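PDB 2WTB: fatty acid multifunctional protein (atmfp2) from Arabidopsis thaliana, which carries out successive steps of peroxisomal fatty acid beta-oxidation, combining enoyl-CoA hydratase and 3-hydroxyacyl-CoA dehydrogenase activities in one chain. Local coordinates for residues G14-A19 with T196-A201; S41-A46 with K103-A108; I55-T58 with R63-G66. All coordinates share one frame; numbering follows the deposited sequence.

Contact 1 of 3, residues G14-A19 with T196-A201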
loop_
_atom_site.group_PDB
_atom_site.type_symbol
_atom_site.label_atom_id
_atom_site.label_comp_id
_atom_site.label_asym_id
_atom_site.label_seq_id
_atom_site.Cartn_x
_atom_site.Cartn_y
_atom_site.Cartn_z
ATOM N N GLY A 14 -40.093 16.902 0.828
ATOM C CA GLY A 14 -41.021 16.490 1.863
ATOM C C GLY A 14 -42.157 17.477 2.033
ATOM O O GLY A 14 -42.189 18.519 1.375
ATOM N N GLY A 15 -43.094 17.148 2.916
ATOM C CA GLY A 15 -44.225 18.012 3.198
ATOM C C GLY A 15 -43.845 19.171 4.099
ATOM O O GLY A 15 -44.647 20.071 4.341
ATOM N N ASP A 16 -42.616 19.144 4.603
ATOM C CA ASP A 16 -42.106 20.234 5.424
ATOM C C ASP A 16 -41.332 21.225 4.565
ATOM O O ASP A 16 -40.841 22.239 5.057
ATOM C CB ASP A 16 -41.224 19.700 6.555
ATOM C CG ASP A 16 -40.080 18.843 6.049
ATOM O OD1 ASP A 16 -39.904 18.742 4.815
ATOM O OD2 ASP A 16 -39.356 18.269 6.889
ATOM N N GLY A 17 -41.224 20.918 3.276
ATOM C CA GLY A 17 -40.580 21.811 2.334
ATOM C C GLY A 17 -39.097 21.552 2.169
ATOM O O GLY A 17 -38.425 22.232 1.392
ATOM N N VAL A 18 -38.580 20.571 2.902
ATOM C CA VAL A 18 -37.166 20.227 2.813
ATOM C C VAL A 18 -36.891 19.287 1.641
ATOM O O VAL A 18 -37.545 18.254 1.489
ATOM C CB VAL A 18 -36.648 19.575 4.110
ATOM C CG1 VAL A 18 -35.144 19.376 4.028
ATOM C CG2 VAL A 18 -37.007 20.426 5.314
ATOM N N ALA A 19 -35.919 19.655 0.813
ATOM C CA ALA A 19 -35.523 18.825 -0.315
ATOM C C ALA A 19 -34.359 17.913 0.066
ATOM O O ALA A 19 -33.280 18.385 0.423
ATOM C CB ALA A 19 -35.154 19.696 -1.512
ATOM N N THR A 196 -32.964 14.022 11.636
ATOM C CA THR A 196 -32.231 15.043 12.369
ATOM C C THR A 196 -31.792 16.163 11.429
ATOM O O THR A 196 -31.892 17.341 11.766
ATOM C CB THR A 196 -30.999 14.450 13.077
ATOM O OG1 THR A 196 -31.421 13.475 14.040
ATOM C CG2 THR A 196 -30.211 15.543 13.785
ATOM N N ALA A 197 -31.327 15.791 10.242
ATOM C CA ALA A 197 -30.816 16.772 9.290
ATOM C C ALA A 197 -31.893 17.744 8.814
ATOM O O ALA A 197 -31.664 18.955 8.770
ATOM C CB ALA A 197 -30.151 16.081 8.107
ATOM N N ARG A 198 -33.065 17.222 8.459
ATOM C CA ARG A 198 -34.151 18.082 7.994
ATOM C C ARG A 198 -34.696 18.959 9.127
ATOM O O ARG A 198 -35.111 20.095 8.896
ATOM C CB ARG A 198 -35.273 17.274 7.323
ATOM C CG ARG A 198 -36.032 16.344 8.249
ATOM C CD ARG A 198 -37.360 15.902 7.643
ATOM N NE ARG A 198 -37.194 15.036 6.478
ATOM C CZ ARG A 198 -37.626 15.331 5.255
ATOM N NH1 ARG A 198 -38.260 16.474 5.029
ATOM N NH2 ARG A 198 -37.431 14.479 4.257
ATOM N N ARG A 199 -34.683 18.434 10.347
ATOM C CA ARG A 199 -35.052 19.221 11.516
ATOM C C ARG A 199 -34.030 20.335 11.732
ATOM O O ARG A 199 -34.384 21.469 12.068
ATOM C CB ARG A 199 -35.123 18.337 12.761
ATOM C CG ARG A 199 -35.502 19.089 14.028
ATOM C CD ARG A 199 -35.277 18.244 15.278
ATOM N NE ARG A 199 -33.857 18.029 15.543
ATOM C CZ ARG A 199 -33.078 18.892 16.190
ATOM N NH1 ARG A 199 -33.581 20.033 16.641
ATOM N NH2 ARG A 199 -31.795 18.616 16.385
ATOM N N TRP A 200 -32.758 20.003 11.537
ATOM C CA TRP A 200 -31.680 20.972 11.680
ATOM C C TRP A 200 -31.811 22.059 10.616
ATOM O O TRP A 200 -31.651 23.245 10.905
ATOM C CB TRP A 200 -30.322 20.272 11.563
ATOM C CG TRP A 200 -29.174 21.070 12.105
ATOM C CD1 TRP A 200 -28.574 22.148 11.519
ATOM C CD2 TRP A 200 -28.475 20.846 13.338
ATOM N NE1 TRP A 200 -27.554 22.612 12.313
ATOM C CE2 TRP A 200 -27.472 21.830 13.435
ATOM C CE3 TRP A 200 -28.607 19.913 14.371
ATOM C CZ2 TRP A 200 -26.605 21.907 14.523
ATOM C CZ3 TRP A 200 -27.742 19.991 15.452
ATOM C CH2 TRP A 200 -26.754 20.980 15.518
ATOM N N ALA A 201 -32.118 21.646 9.390
ATOM C CA ALA A 201 -32.240 22.570 8.268
ATOM C C ALA A 201 -33.319 23.628 8.490
ATOM O O ALA A 201 -33.123 24.799 8.170
ATOM C CB ALA A 201 -32.500 21.808 6.982
#

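Contact 2 of 3, residues S41-A46 with K103-A108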
loop_
_atom_site.group_PDB
_atom_site.type_symbol
_atom_site.label_atom_id
_atom_site.label_comp_id
_atom_site.label_asym_id
_atom_site.label_seq_id
_atom_site.Cartn_x
_atom_site.Cartn_y
_atom_site.Cartn_z
ATOM N N SER A 41 -28.227 20.743 -11.029
ATOM C CA SER A 41 -29.611 20.880 -11.469
ATOM C C SER A 41 -30.554 20.839 -10.276
ATOM O O SER A 41 -31.467 21.658 -10.166
ATOM C CB SER A 41 -29.973 19.778 -12.466
ATOM O OG SER A 41 -29.194 19.886 -13.646
ATOM N N ASN A 42 -30.327 19.877 -9.386
ATOM C CA ASN A 42 -31.105 19.774 -8.159
ATOM C C ASN A 42 -31.221 21.127 -7.479
ATOM O O ASN A 42 -32.321 21.586 -7.164
ATOM C CB ASN A 42 -30.462 18.774 -7.195
ATOM C CG ASN A 42 -30.695 17.335 -7.601
ATOM O OD1 ASN A 42 -31.675 17.016 -8.273
ATOM N ND2 ASN A 42 -29.794 16.453 -7.184
ATOM N N TYR A 43 -30.075 21.766 -7.264
ATOM C CA TYR A 43 -30.026 23.029 -6.536
ATOM C C TYR A 43 -30.710 24.169 -7.281
ATOM O O TYR A 43 -31.442 24.960 -6.684
ATOM C CB TYR A 43 -28.583 23.394 -6.167
ATOM C CG TYR A 43 -28.180 22.874 -4.804
ATOM C CD1 TYR A 43 -28.371 23.644 -3.662
ATOM C CD2 TYR A 43 -27.631 21.607 -4.652
ATOM C CE1 TYR A 43 -28.017 23.174 -2.411
ATOM C CE2 TYR A 43 -27.274 21.128 -3.403
ATOM C CZ TYR A 43 -27.470 21.917 -2.287
ATOM O OH TYR A 43 -27.119 21.448 -1.042
ATOM N N GLU A 44 -30.480 24.247 -8.585
ATOM C CA GLU A 44 -31.087 25.299 -9.388
ATOM C C GLU A 44 -32.604 25.210 -9.315
ATOM O O GLU A 44 -33.298 26.223 -9.386
ATOM C CB GLU A 44 -30.602 25.221 -10.835
ATOM C CG GLU A 44 -29.113 25.477 -10.982
ATOM C CD GLU A 44 -28.645 25.396 -12.417
ATOM O OE1 GLU A 44 -29.468 25.058 -13.294
ATOM O OE2 GLU A 44 -27.451 25.671 -12.666
ATOM N N GLU A 45 -33.113 23.993 -9.159
ATOM C CA GLU A 45 -34.547 23.779 -9.014
ATOM C C GLU A 45 -35.016 24.126 -7.606
ATOM O O GLU A 45 -35.998 24.848 -7.429
ATOM C CB GLU A 45 -34.914 22.329 -9.344
ATOM C CG GLU A 45 -36.331 21.946 -8.936
ATOM C CD GLU A 45 -36.693 20.524 -9.325
ATOM O OE1 GLU A 45 -35.884 19.868 -10.016
ATOM O OE2 GLU A 45 -37.790 20.064 -8.941
ATOM N N ALA A 46 -34.308 23.609 -6.606
ATOM C CA ALA A 46 -34.687 23.810 -5.211
ATOM C C ALA A 46 -34.710 25.288 -4.837
ATOM O O ALA A 46 -35.538 25.724 -4.037
ATOM C CB ALA A 46 -33.751 23.041 -4.289
ATOM N N LYS A 103 -30.827 29.492 0.753
ATOM C CA LYS A 103 -31.495 28.385 1.422
ATOM C C LYS A 103 -30.441 27.451 2.000
ATOM O O LYS A 103 -29.516 27.045 1.295
ATOM C CB LYS A 103 -32.408 27.630 0.458
ATOM C CG LYS A 103 -33.660 28.396 0.073
ATOM C CD LYS A 103 -34.511 27.619 -0.916
ATOM C CE LYS A 103 -35.762 28.403 -1.284
ATOM N NZ LYS A 103 -36.553 27.724 -2.342
ATOM N N PRO A 104 -30.581 27.105 3.289
ATOM C CA PRO A 104 -29.563 26.341 4.017
ATOM C C PRO A 104 -29.493 24.891 3.555
ATOM O O PRO A 104 -30.514 24.302 3.206
ATOM C CB PRO A 104 -30.048 26.396 5.473
ATOM C CG PRO A 104 -31.218 27.345 5.490
ATOM C CD PRO A 104 -31.776 27.341 4.112
ATOM N N SER A 105 -28.288 24.332 3.549
ATOM C CA SER A 105 -28.088 22.925 3.236
ATOM C C SER A 105 -27.541 22.222 4.468
ATOM O O SER A 105 -26.748 22.796 5.219
ATOM C CB SER A 105 -27.105 22.758 2.076
ATOM O OG SER A 105 -27.630 23.288 0.874
ATOM N N VAL A 106 -27.972 20.983 4.679
ATOM C CA VAL A 106 -27.443 20.165 5.760
ATOM C C VAL A 106 -27.043 18.805 5.217
ATOM O O VAL A 106 -27.820 18.153 4.522
ATOM C CB VAL A 106 -28.466 19.970 6.891
ATOM C CG1 VAL A 106 -27.893 19.059 7.966
ATOM C CG2 VAL A 106 -28.864 21.311 7.483
ATOM N N ALA A 107 -25.824 18.383 5.530
ATOM C CA ALA A 107 -25.338 17.083 5.087
ATOM C C ALA A 107 -25.677 16.001 6.109
ATOM O O ALA A 107 -25.464 16.174 7.310
ATOM C CB ALA A 107 -23.838 17.133 4.833
ATOM N N ALA A 108 -26.221 14.891 5.619
ATOM C CA ALA A 108 -26.522 13.737 6.457
ATOM C C ALA A 108 -25.528 12.629 6.144
ATOM O O ALA A 108 -25.647 11.945 5.129
ATOM C CB ALA A 108 -27.944 13.266 6.219
#

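Contact 3 of 3, residues I55-T58 with R63-G66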
loop_
_atom_site.group_PDB
_atom_site.type_symbol
_atom_site.label_atom_id
_atom_site.label_comp_id
_atom_site.label_asym_id
_atom_site.label_seq_id
_atom_site.Cartn_x
_atom_site.Cartn_y
_atom_site.Cartn_z
ATOM N N ILE A 55 -32.364 22.456 2.025
ATOM C CA ILE A 55 -31.886 21.262 1.342
ATOM C C ILE A 55 -31.125 20.356 2.300
ATOM O O ILE A 55 -30.433 20.826 3.200
ATOM C CB ILE A 55 -30.966 21.614 0.149
ATOM C CG1 ILE A 55 -31.759 22.293 -0.969
ATOM C CG2 ILE A 55 -30.267 20.375 -0.380
ATOM C CD1 ILE A 55 -31.873 23.794 -0.820
ATOM N N VAL A 56 -31.268 19.051 2.107
ATOM C CA VAL A 56 -30.482 18.080 2.847
ATOM C C VAL A 56 -29.808 17.150 1.850
ATOM O O VAL A 56 -30.401 16.788 0.836
ATOM C CB VAL A 56 -31.357 17.274 3.827
ATOM C CG1 VAL A 56 -30.578 16.103 4.407
ATOM C CG2 VAL A 56 -31.873 18.181 4.936
ATOM N N ILE A 57 -28.560 16.786 2.122
ATOM C CA ILE A 57 -27.826 15.895 1.234
ATOM C C ILE A 57 -27.397 14.634 1.969
ATOM O O ILE A 57 -26.884 14.694 3.088
ATOM C CB ILE A 57 -26.574 16.570 0.645
ATOM C CG1 ILE A 57 -26.929 17.908 -0.011
ATOM C CG2 ILE A 57 -25.890 15.634 -0.349
ATOM C CD1 ILE A 57 -25.734 18.616 -0.653
ATOM N N THR A 58 -27.611 13.488 1.335
ATOM C CA THR A 58 -27.207 12.215 1.912
ATOM C C THR A 58 -26.876 11.224 0.804
ATOM O O THR A 58 -27.188 11.460 -0.362
ATOM C CB THR A 58 -28.304 11.638 2.825
ATOM O OG1 THR A 58 -27.856 10.406 3.398
ATOM C CG2 THR A 58 -29.580 11.399 2.037
ATOM N N ARG A 63 -24.047 5.323 3.050
ATOM C CA ARG A 63 -22.731 5.878 2.744
ATOM C C ARG A 63 -22.876 7.224 2.054
ATOM O O ARG A 63 -23.532 7.325 1.016
ATOM C CB ARG A 63 -21.934 4.930 1.846
ATOM C CG ARG A 63 -21.434 3.682 2.543
ATOM C CD ARG A 63 -20.788 2.734 1.556
ATOM N NE ARG A 63 -20.278 1.538 2.216
ATOM C CZ ARG A 63 -19.939 0.422 1.579
ATOM N NH1 ARG A 63 -20.059 0.348 0.261
ATOM N NH2 ARG A 63 -19.483 -0.620 2.261
ATOM N N PHE A 64 -22.264 8.255 2.628
ATOM C CA PHE A 64 -22.363 9.597 2.069
ATOM C C PHE A 64 -21.657 9.705 0.716
ATOM O O PHE A 64 -22.311 9.868 -0.316
ATOM C CB PHE A 64 -21.823 10.644 3.047
ATOM C CG PHE A 64 -22.169 12.053 2.668
ATOM C CD1 PHE A 64 -23.451 12.538 2.860
ATOM C CD2 PHE A 64 -21.219 12.888 2.106
ATOM C CE1 PHE A 64 -23.777 13.833 2.506
ATOM C CE2 PHE A 64 -21.538 14.185 1.749
ATOM C CZ PHE A 64 -22.818 14.659 1.950
ATOM N N SER A 65 -20.330 9.610 0.726
ATOM C CA SER A 65 -19.542 9.702 -0.504
ATOM C C SER A 65 -18.067 9.403 -0.249
ATOM O O SER A 65 -17.431 10.036 0.594
ATOM C CB SER A 65 -19.696 11.083 -1.144
ATOM O OG SER A 65 -19.002 11.150 -2.376
ATOM N N GLY A 66 -17.526 8.445 -0.992
ATOM C CA GLY A 66 -16.184 7.954 -0.741
ATOM C C GLY A 66 -15.056 8.717 -1.406
ATOM O O GLY A 66 -13.884 8.445 -1.146
#

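Contact 1 of 3, residues G14-A19 with T196-A201
D16 and R198 form a salt bridge between the turn that precedes strand 18-24 and helix 193-205. The bond from R198 NH1 to D16 OD2 is 2.8 Å long with an N-H...acceptor angle of 158°; it reaches the syn side of the carboxylate and leaves nearly in the guanidinium plane. The two planes are 29° apart, and the side chains cross at about a right angle. The guanidinium reaches the acid because the R198 chain, with CG between its own backbone N and carbonyl carbon, folds back at chi3 (68°).

D16 OD1 lies equally close to R198 NH1 (2.8 Å) and accepts from V18 N at 3.0 Å, from above the carboxylate plane, closing an Asx turn. The backbone adds a type I turn from G14 to G17, and G14 N bonds V18 O at 3.0 Å. With an alanine here in place of D16, R198 would probably lose its acidic mate and V18 N the side-chain acceptor that closes the turn.

Van der Waals packing completes the contact: V18 CG1 lies 3.9 Å from R198 CB, and V18 CB comes obliquely to R198 NH1 (3.6 Å). The neighbouring helix residues A197 and A201 rest on strands 54-59 and 105-109. The whole is a beta hairpin, joining antiparallel strands 8-13 and 18-24, tied to a helix lying on the sheet of the crotonase fold.

Contact 2 of 3, residues S41-A46 with K103-A108
Y43 and S105 meet through their hydroxyls, joining helix 33-46 to strand 105-109 in the crotonase fold, where this helix packs on one face of the central sheet. The Y43 OH to S105 OG hydrogen bond measures 2.7 Å, and either oxygen could be the donor. S105 OG lies in the plane of the tyrosine ring, at its edge, and is 3.3 Å from Y43 CE1. The Y43 CB does not aim straight at the strand; a chi1 of -92°, away from the usual staggered values, and a ring turned by chi2 of -90° carry the hydroxyl across to it. The ring also lies on I55 and I57 of the intervening strand and on L97 and L98 of helix 88-99, so a buried apolar setting surrounds this polar pair.

A second bridge comes from K103, just before the strand. Its chain runs fully extended beyond CG, passing with CD and CE each 3.8 Å from A46 O. The ammonium group also bonds V52 O, so two backbone carbonyls share it. V106, on the other face of the strand, packs on A197 and A201 of helix 193-205. At the tip, K103 NZ donates to A46 O at 2.8 Å, in the carbonyl plane and at a C=O...donor angle of 152°.

Contact 3 of 3, residues I55-T58 with R63-G66
I57 and T58, towards the end of strand 54-59, meet the F64 ring from the loop that follows, I57 O at its edge and T58 CA obliquely. Earlier on the strand, I55 packs against Y43 and A46 of helix 33-46, and V56 on V18 of the neighbouring strand.

At I57 the ring meets both backbone and side chain. The carbonyl oxygen I57 O sits in the plane of the F64 ring, 3.3 Å from F64 CE1, so an aromatic C-H edge, which carries partial positive charge, probably faces the oxygen. The same carbonyl is a probable acceptor from A108 N of the adjacent strand. The methyl branch CG2 stands anti to the I57 backbone N, and from there it touches the ring at F64 CZ, 4.0 Å away; the two side chains approach at a slant.

At T58 it is the backbone that touches, with T58 CA 3.8 Å from F64 CE1. The T58 CB points away from the loop, and T58 OG1 bonds A108 O.

F64 reaches back to the strand because CG stands anti to its own N (chi1 -167°), and the ring also rests on A107 and I109. Flanking it, R63 O bonds N29 ND2, and S65 OG bonds N29 O, which ties the loop to the region following strand 18-24. The F64 side chain is about 9 Å from that of E119, a predicted catalytic residue. In the crotonase family the loop after this strand supplies a backbone N-H of the oxyanion hole, and the placement of F64 is consistent with seating that loop beside the hydratase site.

Overall arrangement
After strand 8-13 the chain gives the turn and strand of 14-19, then helix 33-46, and then strand 54-59. Contact 3 closes first, bending the loop after that strand back upon it at 63-66. Contact 2 closes next, when 103-108 comes beside 41-46, and contact 1 last, when 196-201 returns to 14-19. The three are nested without crossing: contact 3 lies inside contact 2, and both lie inside contact 1. All serve one sheet of the hydratase region, where strands 18-24, 54-59 and 105-109 are consecutive parallel neighbours. Helix 33-46 packs on one face, and helix 193-205 on the other.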